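Local coordinates for protein yesU (Bacillus subtilis, PDB 1OQ1), which is of unknown function but has a galectin-like fold of the concanavalin superfamily and might therefore bind a carbohydrate, although no ligand is established, at residues A[99-103]-A[104-108]; A[116-119]-A[120-123]; A[202-205]-A[206-210]. All coordinates share one frame; numbering follows the deposited sequence.

Contact 1 (A[99-103]-A[104-108])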
ATOM      1  N   LYS A  99     -17.792   6.943  -7.487  1.00 16.91           N
ATOM      2  CA  LYS A  99     -17.238   7.552  -6.285  1.00 17.51           C
ATOM      3  C   LYS A  99     -16.799   6.471  -5.311  1.00 16.05           C
ATOM      4  O   LYS A  99     -17.420   5.414  -5.221  1.00 15.14           O
ATOM      5  CB  LYS A  99     -18.285   8.448  -5.614  1.00 21.81           C
ATOM      6  CG  LYS A  99     -18.738   9.608  -6.479  1.00 26.52           C
ATOM      7  CD  LYS A  99     -19.999  10.274  -5.943  1.00 30.66           C
ATOM      8  CE  LYS A  99     -19.762  10.980  -4.626  1.00 33.20           C
ATOM      9  NZ  LYS A  99     -20.981  11.731  -4.215  1.00 36.72           N
ATOM     10  N   ARG A 100     -15.724   6.743  -4.583  1.00 14.60           N
ATOM     11  CA  ARG A 100     -15.204   5.799  -3.607  1.00 14.19           C
ATOM     12  C   ARG A 100     -15.165   6.489  -2.250  1.00 14.04           C
ATOM     13  O   ARG A 100     -14.894   7.692  -2.165  1.00 15.92           O
ATOM     14  CB  ARG A 100     -13.809   5.329  -4.028  1.00 12.23           C
ATOM     15  CG  ARG A 100     -13.791   4.594  -5.367  1.00 11.94           C
ATOM     16  CD  ARG A 100     -12.385   4.123  -5.691  1.00 12.26           C
ATOM     17  NE  ARG A 100     -11.479   5.261  -5.790  1.00 10.40           N
ATOM     18  CZ  ARG A 100     -11.159   5.874  -6.923  1.00 11.42           C
ATOM     19  NH1 ARG A 100     -11.657   5.456  -8.081  1.00 11.15           N
ATOM     20  NH2 ARG A 100     -10.360   6.935  -6.891  1.00 12.53           N
ATOM     21  N   THR A 101     -15.433   5.726  -1.196  1.00 12.66           N
ATOM     22  CA  THR A 101     -15.487   6.265   0.156  1.00 13.89           C
ATOM     23  C   THR A 101     -14.697   5.472   1.193  1.00 11.81           C
ATOM     24  O   THR A 101     -14.941   5.599   2.392  1.00 10.80           O
ATOM     25  CB  THR A 101     -16.946   6.339   0.638  1.00 16.36           C
ATOM     26  OG1 THR A 101     -17.493   5.014   0.699  1.00 18.16           O
ATOM     27  CG2 THR A 101     -17.780   7.174  -0.319  1.00 17.56           C
ATOM     28  N   GLY A 102     -13.751   4.658   0.742  1.00 10.63           N
ATOM     29  CA  GLY A 102     -12.965   3.878   1.676  1.00 11.69           C
ATOM     30  C   GLY A 102     -13.589   2.545   2.046  1.00 10.80           C
ATOM     31  O   GLY A 102     -13.049   1.818   2.883  1.00 10.95           O
ATOM     32  N   THR A 103     -14.725   2.222   1.433  1.00 11.49           N
ATOM     33  CA  THR A 103     -15.413   0.954   1.696  1.00 11.14           C
ATOM     34  C   THR A 103     -14.763  -0.084   0.777  1.00  9.81           C
ATOM     35  O   THR A 103     -14.846   0.014  -0.447  1.00  8.77           O
ATOM     36  CB  THR A 103     -16.919   1.078   1.401  1.00 12.73           C
ATOM     37  OG1 THR A 103     -17.423   2.266   2.031  1.00 15.54           O
ATOM     38  CG2 THR A 103     -17.670  -0.120   1.957  1.00 14.11           C
ATOM     39  N   TYR A 104     -14.132  -1.085   1.382  1.00 10.99           N
ATOM     40  CA  TYR A 104     -13.380  -2.098   0.641  1.00 10.54           C
ATOM     41  C   TYR A 104     -13.918  -2.623  -0.691  1.00 10.52           C
ATOM     42  O   TYR A 104     -13.185  -2.653  -1.675  1.00  9.76           O
ATOM     43  CB  TYR A 104     -13.032  -3.273   1.567  1.00  9.88           C
ATOM     44  CG  TYR A 104     -11.782  -4.036   1.154  1.00  8.44           C
ATOM     45  CD1 TYR A 104     -10.772  -3.418   0.413  1.00  8.35           C
ATOM     46  CD2 TYR A 104     -11.582  -5.354   1.555  1.00  8.52           C
ATOM     47  CE1 TYR A 104      -9.591  -4.101   0.083  1.00  9.51           C
ATOM     48  CE2 TYR A 104     -10.404  -6.041   1.238  1.00  8.99           C
ATOM     49  CZ  TYR A 104      -9.416  -5.409   0.502  1.00  8.94           C
ATOM     50  OH  TYR A 104      -8.256  -6.083   0.190  1.00 11.28           O
ATOM     51  N   PRO A 105     -15.195  -3.036  -0.749  1.00  9.94           N
ATOM     52  CA  PRO A 105     -15.736  -3.548  -2.011  1.00 10.40           C
ATOM     53  C   PRO A 105     -15.619  -2.588  -3.193  1.00  9.56           C
ATOM     54  O   PRO A 105     -15.623  -3.018  -4.348  1.00 10.00           O
ATOM     55  CB  PRO A 105     -17.187  -3.866  -1.655  1.00 11.13           C
ATOM     56  CG  PRO A 105     -17.079  -4.288  -0.223  1.00 11.25           C
ATOM     57  CD  PRO A 105     -16.165  -3.220   0.345  1.00 10.83           C
ATOM     58  N   GLU A 106     -15.515  -1.293  -2.907  1.00  9.69           N
ATOM     59  CA  GLU A 106     -15.390  -0.295  -3.966  1.00 10.25           C
ATOM     60  C   GLU A 106     -14.036  -0.435  -4.646  1.00  9.35           C
ATOM     61  O   GLU A 106     -13.852  -0.011  -5.783  1.00  8.52           O
ATOM     62  CB  GLU A 106     -15.511   1.116  -3.390  1.00 12.83           C
ATOM     63  CG  GLU A 106     -16.753   1.341  -2.550  1.00 15.32           C
ATOM     64  CD  GLU A 106     -16.732   2.678  -1.837  1.00 17.47           C
ATOM     65  OE1 GLU A 106     -15.638   3.097  -1.403  1.00 16.65           O
ATOM     66  OE2 GLU A 106     -17.805   3.300  -1.696  1.00 17.08           O
ATOM     67  N   TYR A 107     -13.091  -1.044  -3.936  1.00  8.26           N
ATOM     68  CA  TYR A 107     -11.743  -1.221  -4.449  1.00  8.07           C
ATOM     69  C   TYR A 107     -11.474  -2.597  -5.043  1.00  8.36           C
ATOM     70  O   TYR A 107     -10.777  -2.700  -6.046  1.00  9.26           O
ATOM     71  CB  TYR A 107     -10.734  -0.917  -3.340  1.00  6.95           C
ATOM     72  CG  TYR A 107     -10.911   0.475  -2.781  1.00  7.41           C
ATOM     73  CD1 TYR A 107     -10.219   1.564  -3.319  1.00  8.91           C
ATOM     74  CD2 TYR A 107     -11.840   0.718  -1.772  1.00  8.68           C
ATOM     75  CE1 TYR A 107     -10.460   2.865  -2.866  1.00  8.35           C
ATOM     76  CE2 TYR A 107     -12.088   2.003  -1.316  1.00  9.82           C
ATOM     77  CZ  TYR A 107     -11.402   3.072  -1.867  1.00  7.75           C
ATOM     78  OH  TYR A 107     -11.690   4.344  -1.431  1.00  8.33           O
ATOM     79  N   HIS A 108     -12.023  -3.653  -4.447  1.00  9.16           N
ATOM     80  CA  HIS A 108     -11.778  -4.987  -4.990  1.00  8.35           C
ATOM     81  C   HIS A 108     -12.869  -5.515  -5.913  1.00  9.23           C
ATOM     82  O   HIS A 108     -12.636  -6.466  -6.666  1.00  8.70           O
ATOM     83  CB  HIS A 108     -11.488  -5.997  -3.860  1.00  7.79           C
ATOM     84  CG  HIS A 108     -12.617  -6.205  -2.897  1.00  8.50           C
ATOM     85  ND1 HIS A 108     -13.834  -6.732  -3.273  1.00 10.08           N
ATOM     86  CD2 HIS A 108     -12.684  -6.031  -1.555  1.00 10.56           C
ATOM     87  CE1 HIS A 108     -14.599  -6.878  -2.206  1.00 10.56           C
ATOM     88  NE2 HIS A 108     -13.925  -6.460  -1.149  1.00 11.74           N
TER
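The carboxylate of Glu106 reaches back across the turn to Thr101 and Thr103, its chain extended beyond CG and lying at about a right angle to the Thr101 side chain. Two backbone donors hold OE1. Thr101 N meets Glu106 OE1 on the syn side at 2.6 Å in a nearly straight bond (170°), while Thr103 N comes to the same OE1 from the opposite face of the carboxylate plane at 3.1 Å. Glu106 OE2 takes Thr101 OG1 at 3.0 Å, so both oxygens are engaged and the carboxylate's rotation is fixed. In return, Glu106 N donates to Thr103 O at 2.9 Å. Tyr107 lies under the same bend: its OH receives a weak bond from Gly102 N and also pairs with Glu28, and the ring edge faces Gly102 CA and Thr103 O. Arg100 crosses Tyr107 at about a right angle, with CD 3.6 Å from Tyr107 CE1; its guanidinium, tilted 56° to the ring, goes on to a salt bridge with Glu28. Farther along, His108 points CD2 at the face of the Tyr104 ring, 3.3 Å above its plane. The Glu106-Thr103 backbone bond closes a turn at 103-106 leading into the short helix 105-108, and the Glu106 carboxylate, folded back onto N-H groups of the preceding loop, joins the loop after strand 76-86 to that helix.

Contact 2 (A[116-119]-A[120-123])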
ATOM      1  N   HIS A 116      -2.973  -4.976  -4.216  1.00  6.04           N
ATOM      2  CA  HIS A 116      -3.003  -4.449  -2.855  1.00  6.60           C
ATOM      3  C   HIS A 116      -2.360  -5.431  -1.894  1.00  6.63           C
ATOM      4  O   HIS A 116      -2.698  -6.617  -1.866  1.00  7.10           O
ATOM      5  CB  HIS A 116      -4.427  -4.063  -2.392  1.00  7.37           C
ATOM      6  CG  HIS A 116      -5.529  -4.918  -2.941  1.00  9.43           C
ATOM      7  ND1 HIS A 116      -6.538  -5.420  -2.144  1.00  7.51           N
ATOM      8  CD2 HIS A 116      -5.842  -5.273  -4.209  1.00  7.92           C
ATOM      9  CE1 HIS A 116      -7.426  -6.042  -2.900  1.00  9.77           C
ATOM     10  NE2 HIS A 116      -7.027  -5.968  -4.157  1.00  9.71           N
ATOM     11  N   LEU A 117      -1.411  -4.918  -1.123  1.00  6.21           N
ATOM     12  CA  LEU A 117      -0.658  -5.730  -0.182  1.00  5.32           C
ATOM     13  C   LEU A 117      -0.923  -5.286   1.248  1.00  6.81           C
ATOM     14  O   LEU A 117      -0.592  -4.166   1.633  1.00  6.17           O
ATOM     15  CB  LEU A 117       0.832  -5.617  -0.510  1.00  9.20           C
ATOM     16  CG  LEU A 117       1.772  -6.753  -0.090  1.00 12.82           C
ATOM     17  CD1 LEU A 117       3.137  -6.518  -0.713  1.00 15.00           C
ATOM     18  CD2 LEU A 117       1.869  -6.836   1.417  1.00 14.46           C
ATOM     19  N   SER A 118      -1.526  -6.173   2.028  1.00  5.64           N
ATOM     20  CA  SER A 118      -1.833  -5.865   3.415  1.00  6.94           C
ATOM     21  C   SER A 118      -0.716  -6.328   4.335  1.00  5.99           C
ATOM     22  O   SER A 118      -0.113  -7.385   4.125  1.00  6.28           O
ATOM     23  CB  SER A 118      -3.149  -6.531   3.820  1.00  8.63           C
ATOM     24  OG  SER A 118      -3.115  -7.914   3.518  1.00 11.21           O
ATOM     25  N   TYR A 119      -0.433  -5.514   5.344  1.00  5.25           N
ATOM     26  CA  TYR A 119       0.596  -5.824   6.326  1.00  5.45           C
ATOM     27  C   TYR A 119       0.110  -5.304   7.676  1.00  5.01           C
ATOM     28  O   TYR A 119      -0.771  -4.450   7.738  1.00  5.82           O
ATOM     29  CB  TYR A 119       1.936  -5.202   5.913  1.00  5.23           C
ATOM     30  CG  TYR A 119       1.926  -3.702   5.745  1.00  5.77           C
ATOM     31  CD1 TYR A 119       2.320  -2.863   6.787  1.00  5.56           C
ATOM     32  CD2 TYR A 119       1.571  -3.121   4.526  1.00  6.54           C
ATOM     33  CE1 TYR A 119       2.371  -1.486   6.623  1.00  6.73           C
ATOM     34  CE2 TYR A 119       1.619  -1.742   4.348  1.00  7.45           C
ATOM     35  CZ  TYR A 119       2.022  -0.930   5.399  1.00  6.72           C
ATOM     36  OH  TYR A 119       2.099   0.429   5.213  1.00  7.46           O
ATOM     37  N   PHE A 120       0.688  -5.813   8.756  1.00  4.61           N
ATOM     38  CA  PHE A 120       0.220  -5.468  10.097  1.00  5.93           C
ATOM     39  C   PHE A 120      -1.291  -5.720  10.092  1.00  6.63           C
ATOM     40  O   PHE A 120      -2.096  -4.831  10.384  1.00  6.60           O
ATOM     41  CB  PHE A 120       0.489  -4.007  10.463  1.00  5.97           C
ATOM     42  CG  PHE A 120       0.346  -3.728  11.942  1.00  5.72           C
ATOM     43  CD1 PHE A 120       1.362  -4.078  12.829  1.00  5.49           C
ATOM     44  CD2 PHE A 120      -0.827  -3.185  12.454  1.00  5.35           C
ATOM     45  CE1 PHE A 120       1.213  -3.893  14.207  1.00  6.80           C
ATOM     46  CE2 PHE A 120      -0.991  -2.996  13.833  1.00  6.48           C
ATOM     47  CZ  PHE A 120       0.032  -3.352  14.711  1.00  7.28           C
ATOM     48  N   ARG A 121      -1.670  -6.941   9.728  1.00  7.10           N
ATOM     49  CA  ARG A 121      -3.078  -7.319   9.681  1.00  6.14           C
ATOM     50  C   ARG A 121      -3.453  -7.722  11.098  1.00  5.91           C
ATOM     51  O   ARG A 121      -3.317  -8.887  11.472  1.00  5.33           O
ATOM     52  CB  ARG A 121      -3.267  -8.497   8.724  1.00  7.89           C
ATOM     53  CG  ARG A 121      -2.660  -8.261   7.350  1.00  7.03           C
ATOM     54  CD  ARG A 121      -2.812  -9.480   6.450  1.00  8.61           C
ATOM     55  NE  ARG A 121      -4.211  -9.768   6.144  1.00 12.77           N
ATOM     56  CZ  ARG A 121      -4.891 -10.811   6.610  1.00 12.74           C
ATOM     57  NH1 ARG A 121      -4.314 -11.693   7.420  1.00 11.93           N
ATOM     58  NH2 ARG A 121      -6.158 -10.975   6.257  1.00 14.66           N
ATOM     59  N   ARG A 122      -3.915  -6.752  11.884  1.00  6.08           N
ATOM     60  CA  ARG A 122      -4.258  -7.003  13.278  1.00  6.27           C
ATOM     61  C   ARG A 122      -5.624  -6.434  13.681  1.00  7.26           C
ATOM     62  O   ARG A 122      -5.821  -6.054  14.833  1.00  7.60           O
ATOM     63  CB  ARG A 122      -3.179  -6.391  14.185  1.00  7.39           C
ATOM     64  CG  ARG A 122      -1.739  -6.587  13.699  1.00  7.83           C
ATOM     65  CD  ARG A 122      -1.294  -8.049  13.738  1.00  8.05           C
ATOM     66  NE  ARG A 122      -0.058  -8.235  12.975  1.00  7.12           N
ATOM     67  CZ  ARG A 122       1.160  -7.954  13.425  1.00  8.95           C
ATOM     68  NH1 ARG A 122       1.332  -7.479  14.653  1.00  7.10           N
ATOM     69  NH2 ARG A 122       2.211  -8.120  12.629  1.00  8.14           N
ATOM     70  N   LYS A 123      -6.559  -6.380  12.741  1.00  8.01           N
ATOM     71  CA  LYS A 123      -7.890  -5.847  13.018  1.00  8.19           C
ATOM     72  C   LYS A 123      -8.783  -6.853  13.745  1.00  8.98           C
ATOM     73  O   LYS A 123      -9.475  -6.496  14.699  1.00 11.02           O
ATOM     74  CB  LYS A 123      -8.561  -5.412  11.707  1.00  8.29           C
ATOM     75  CG  LYS A 123     -10.050  -5.079  11.810  1.00  7.48           C
ATOM     76  CD  LYS A 123     -10.319  -3.868  12.701  1.00  8.51           C
ATOM     77  CE  LYS A 123     -11.815  -3.571  12.756  1.00 10.79           C
ATOM     78  NZ  LYS A 123     -12.129  -2.356  13.558  1.00 10.32           N
TER
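Tyr119 and Phe120 meet where strand 112-122 turns a corner. The backbone runs as a regular strand up to Tyr119, switches to left-handed angles at Phe120 (phi 52°, psi 55°), and resumes through Arg121, the centre of an inverse gamma turn in which Phe120 O stands 3.0 Å from Arg122 N. On the adjoining strand 76-86, Tyr119 pairs with Cys78 and Arg122 with Gly76, so three steps here face two there. The extra residue puts Ser118 and Arg121 on the same side of the strand, where regular spacing would place them on opposite sides. Arg121 accordingly folds back alongside Ser118: its chain turns about the CG-CD bond (chi3 65°), which brings CD to 3.3 Å from Ser118 OG, and that oxygen sits near the edge of the guanidinium group. Ser118 OG is also hydrogen-bonded to Asn134 O on the next strand, so the Arg121 chain packs over a hydroxyl already held in place. On the other side, Tyr119 directs its ring between the two sheets, where its OH bonds to Trp67 and its ring meets Phe69 edge-to-face; its CD1 is 4.3 Å from Phe120 CB. Phe120 swings away from Tyr119 because CG lies anti to the backbone N (chi1 -165°). Its ring is covered by Arg122, whose CG lies 3.6 Å above the centre of one face, while Phe120 CD1 lies 3.8 Å over the guanidinium of Arg122. Asp149 secures this bend, forming a salt bridge with Arg122 and accepting from Phe120 N. The mismatched pairing is consistent with a bulge-like break, here at the end of a strand in the antiparallel sandwich of a concanavalin-like fold.

Contact 3 (A[202-205]-A[206-210]). With ACY (acetic acid), chain E.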
ATOM      1  N   PHE A 202      -2.529   4.524   0.386  1.00  7.26           N
ATOM      2  CA  PHE A 202      -2.351   3.997   1.729  1.00  6.24           C
ATOM      3  C   PHE A 202      -3.689   3.765   2.410  1.00  7.71           C
ATOM      4  O   PHE A 202      -4.426   4.715   2.679  1.00  7.72           O
ATOM      5  CB  PHE A 202      -1.526   4.983   2.559  1.00  5.98           C
ATOM      6  CG  PHE A 202      -0.106   5.113   2.099  1.00  6.58           C
ATOM      7  CD1 PHE A 202       0.915   4.415   2.743  1.00  7.95           C
ATOM      8  CD2 PHE A 202       0.210   5.892   0.990  1.00  8.40           C
ATOM      9  CE1 PHE A 202       2.227   4.489   2.287  1.00  8.19           C
ATOM     10  CE2 PHE A 202       1.523   5.974   0.525  1.00  8.49           C
ATOM     11  CZ  PHE A 202       2.532   5.269   1.176  1.00  8.12           C
ATOM     12  N   ARG A 203      -4.005   2.504   2.690  1.00  6.70           N
ATOM     13  CA  ARG A 203      -5.260   2.182   3.359  1.00  7.16           C
ATOM     14  C   ARG A 203      -5.057   1.752   4.800  1.00  6.45           C
ATOM     15  O   ARG A 203      -4.034   1.174   5.156  1.00  8.09           O
ATOM     16  CB  ARG A 203      -6.001   1.061   2.620  1.00  8.66           C
ATOM     17  CG  ARG A 203      -7.218   0.511   3.383  1.00  9.68           C
ATOM     18  CD  ARG A 203      -7.951  -0.540   2.559  1.00 10.75           C
ATOM     19  NE  ARG A 203      -9.189  -1.023   3.176  1.00 10.69           N
ATOM     20  CZ  ARG A 203     -10.262  -0.264   3.389  1.00 10.57           C
ATOM     21  NH1 ARG A 203     -10.252   1.015   3.049  1.00 10.45           N
ATOM     22  NH2 ARG A 203     -11.362  -0.793   3.910  1.00 10.57           N
ATOM     23  N   GLN A 204      -6.041   2.055   5.636  1.00  5.98           N
ATOM     24  CA  GLN A 204      -6.010   1.643   7.025  1.00  5.86           C
ATOM     25  C   GLN A 204      -7.416   1.265   7.432  1.00  6.83           C
ATOM     26  O   GLN A 204      -8.385   1.868   6.967  1.00  7.73           O
ATOM     27  CB  GLN A 204      -5.537   2.765   7.955  1.00  6.23           C
ATOM     28  CG  GLN A 204      -4.072   3.136   7.837  1.00  8.12           C
ATOM     29  CD  GLN A 204      -3.600   3.992   9.004  1.00  9.13           C
ATOM     30  OE1 GLN A 204      -4.397   4.412   9.852  1.00 10.94           O
ATOM     31  NE2 GLN A 204      -2.302   4.258   9.052  1.00  5.66           N
HETATM   32  N   MSE A 205      -7.520   0.246   8.274  1.00  7.66           N
HETATM   33  CA  MSE A 205      -8.808  -0.158   8.809  1.00  8.53           C
HETATM   34  C   MSE A 205      -8.784   0.437  10.207  1.00  8.77           C
HETATM   35  O   MSE A 205      -7.816   0.243  10.945  1.00  8.81           O
HETATM   36  CB  MSE A 205      -8.929  -1.680   8.900  1.00  8.91           C
HETATM   37  CG  MSE A 205      -9.212  -2.373   7.583  1.00 11.23           C
HETATM   38 SE   MSE A 205      -9.725  -4.217   7.866  0.95 20.33          SE
HETATM   39  CE  MSE A 205     -11.619  -3.957   8.214  1.00 12.83           C
ATOM     40  N   ALA A 206      -9.821   1.189  10.556  1.00  8.73           N
ATOM     41  CA  ALA A 206      -9.899   1.796  11.879  1.00  9.34           C
ATOM     42  C   ALA A 206      -9.938   0.667  12.899  1.00  8.99           C
ATOM     43  O   ALA A 206     -10.415  -0.426  12.591  1.00 10.34           O
ATOM     44  CB  ALA A 206     -11.154   2.646  11.988  1.00 10.86           C
ATOM     45  N   PRO A 207      -9.485   0.922  14.141  1.00  9.18           N
ATOM     46  CA  PRO A 207      -8.941   2.173  14.681  1.00  9.62           C
ATOM     47  C   PRO A 207      -7.417   2.304  14.622  1.00  9.72           C
ATOM     48  O   PRO A 207      -6.793   2.874  15.525  1.00 10.87           O
ATOM     49  CB  PRO A 207      -9.445   2.155  16.110  1.00  8.33           C
ATOM     50  CG  PRO A 207      -9.255   0.724  16.469  1.00 10.90           C
ATOM     51  CD  PRO A 207      -9.764  -0.025  15.235  1.00  8.34           C
HETATM   52  N   MSE A 208      -6.827   1.786  13.554  1.00  9.46           N
HETATM   53  CA  MSE A 208      -5.383   1.834  13.357  1.00  9.23           C
HETATM   54  C   MSE A 208      -4.783   3.228  13.532  1.00  8.03           C
HETATM   55  O   MSE A 208      -5.361   4.227  13.107  1.00  8.73           O
HETATM   56  CB  MSE A 208      -5.054   1.337  11.946  1.00  9.44           C
HETATM   57  CG  MSE A 208      -3.568   1.246  11.614  1.00 11.35           C
HETATM   58 SE   MSE A 208      -2.770  -0.311  12.408  0.95 18.51          SE
HETATM   59  CE  MSE A 208      -1.010   0.398  12.833  1.00  9.54           C
ATOM     60  N   LYS A 209      -3.626   3.287  14.181  1.00  8.70           N
ATOM     61  CA  LYS A 209      -2.895   4.539  14.331  1.00  7.35           C
ATOM     62  C   LYS A 209      -1.472   4.198  13.906  1.00  6.55           C
ATOM     63  O   LYS A 209      -0.849   3.301  14.474  1.00  6.21           O
ATOM     64  CB  LYS A 209      -2.932   5.047  15.772  1.00  9.65           C
ATOM     65  CG  LYS A 209      -4.293   5.597  16.169  1.00 10.60           C
ATOM     66  CD  LYS A 209      -4.216   6.459  17.415  1.00 14.87           C
ATOM     67  CE  LYS A 209      -5.571   7.084  17.718  1.00 17.20           C
ATOM     68  NZ  LYS A 209      -5.508   7.978  18.909  1.00 23.34           N
ATOM     69  N   ALA A 210      -0.975   4.893  12.887  1.00  7.68           N
ATOM     70  CA  ALA A 210       0.369   4.637  12.375  1.00  7.44           C
ATOM     71  C   ALA A 210       1.050   5.907  11.884  1.00  8.63           C
ATOM     72  O   ALA A 210       0.396   6.911  11.601  1.00 10.04           O
ATOM     73  CB  ALA A 210       0.302   3.617  11.238  1.00  6.43           C
TER
HETATM   74  C   ACY E1001     -10.676  -4.031   4.584  1.00 20.01           C
HETATM   75  O   ACY E1001      -9.446  -3.793   4.197  1.00 17.95           O
HETATM   76  OXT ACY E1001     -11.610  -3.179   4.785  1.00 20.73           O
HETATM   77  CH3 ACY E1001     -10.975  -5.503   4.810  1.00 22.07           C
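Ala206 carries the chain on from Met205, a selenomethionine, into the turn, and its backbone is held at both ends, its N bonding to His50 and its O to Lys123. A cis peptide bond then leads into Pro207, whose ring lies against Lys123. Beyond it, Met208 N returns to Met205 O at 3.2 Å, in the carbonyl plane and on a lone pair. This bond, with the cis proline as third residue, makes 205-208 a type VIa beta turn. It carries the chain from strand 199-205 in one sheet of the sandwich to strand 209-222 in the other, so the turn is a connection between the two layers. Met208, also a selenomethionine, brings CB to 3.1 Å from Met205 O. Its chain then crosses the Gln204 side chain at about a right angle; CG stands anti to the backbone N (chi1 -176°) and rests 3.8 Å from Gln204 CD. Lys209 begins the next strand through backbone bonding with Ile72, and Ala210 turns its methyl to the amide end of Gln204, which therefore lies against both Met208 and Ala210. On the strand side of the turn, the extended Arg203 chain grips an acetate, probably from the crystallisation liquor, in a two-pronged pair: NE to acetate O at 3.0 Å and NH2 to OXT at 2.6 Å, both bonds nearly straight. Met205 lines the same spot, SE lying 3.4 Å from the acetate carbon.

From the N terminus, contact 1 comes first, closing the end of the loop that leaves strand 76-86 and leads through helix 105-108 into strand 112-122. Contact 2 bends the far end of that strand, and contact 3 makes the later turn between the two sheets. All three are in series; none nests in or crosses another. In space they adjoin: contact 1 reaches contact 2 through Tyr104 OH and His116 ND1, which hydrogen-bond, and contact 3 through Gly102 O and Arg203 NH1. Contacts 2 and 3 are closer, their centres about 9 Å apart, with the Phe120 ring against the selenium of Met208. Together they tie the loop to strands of one sheet and, through 206-210, to the other.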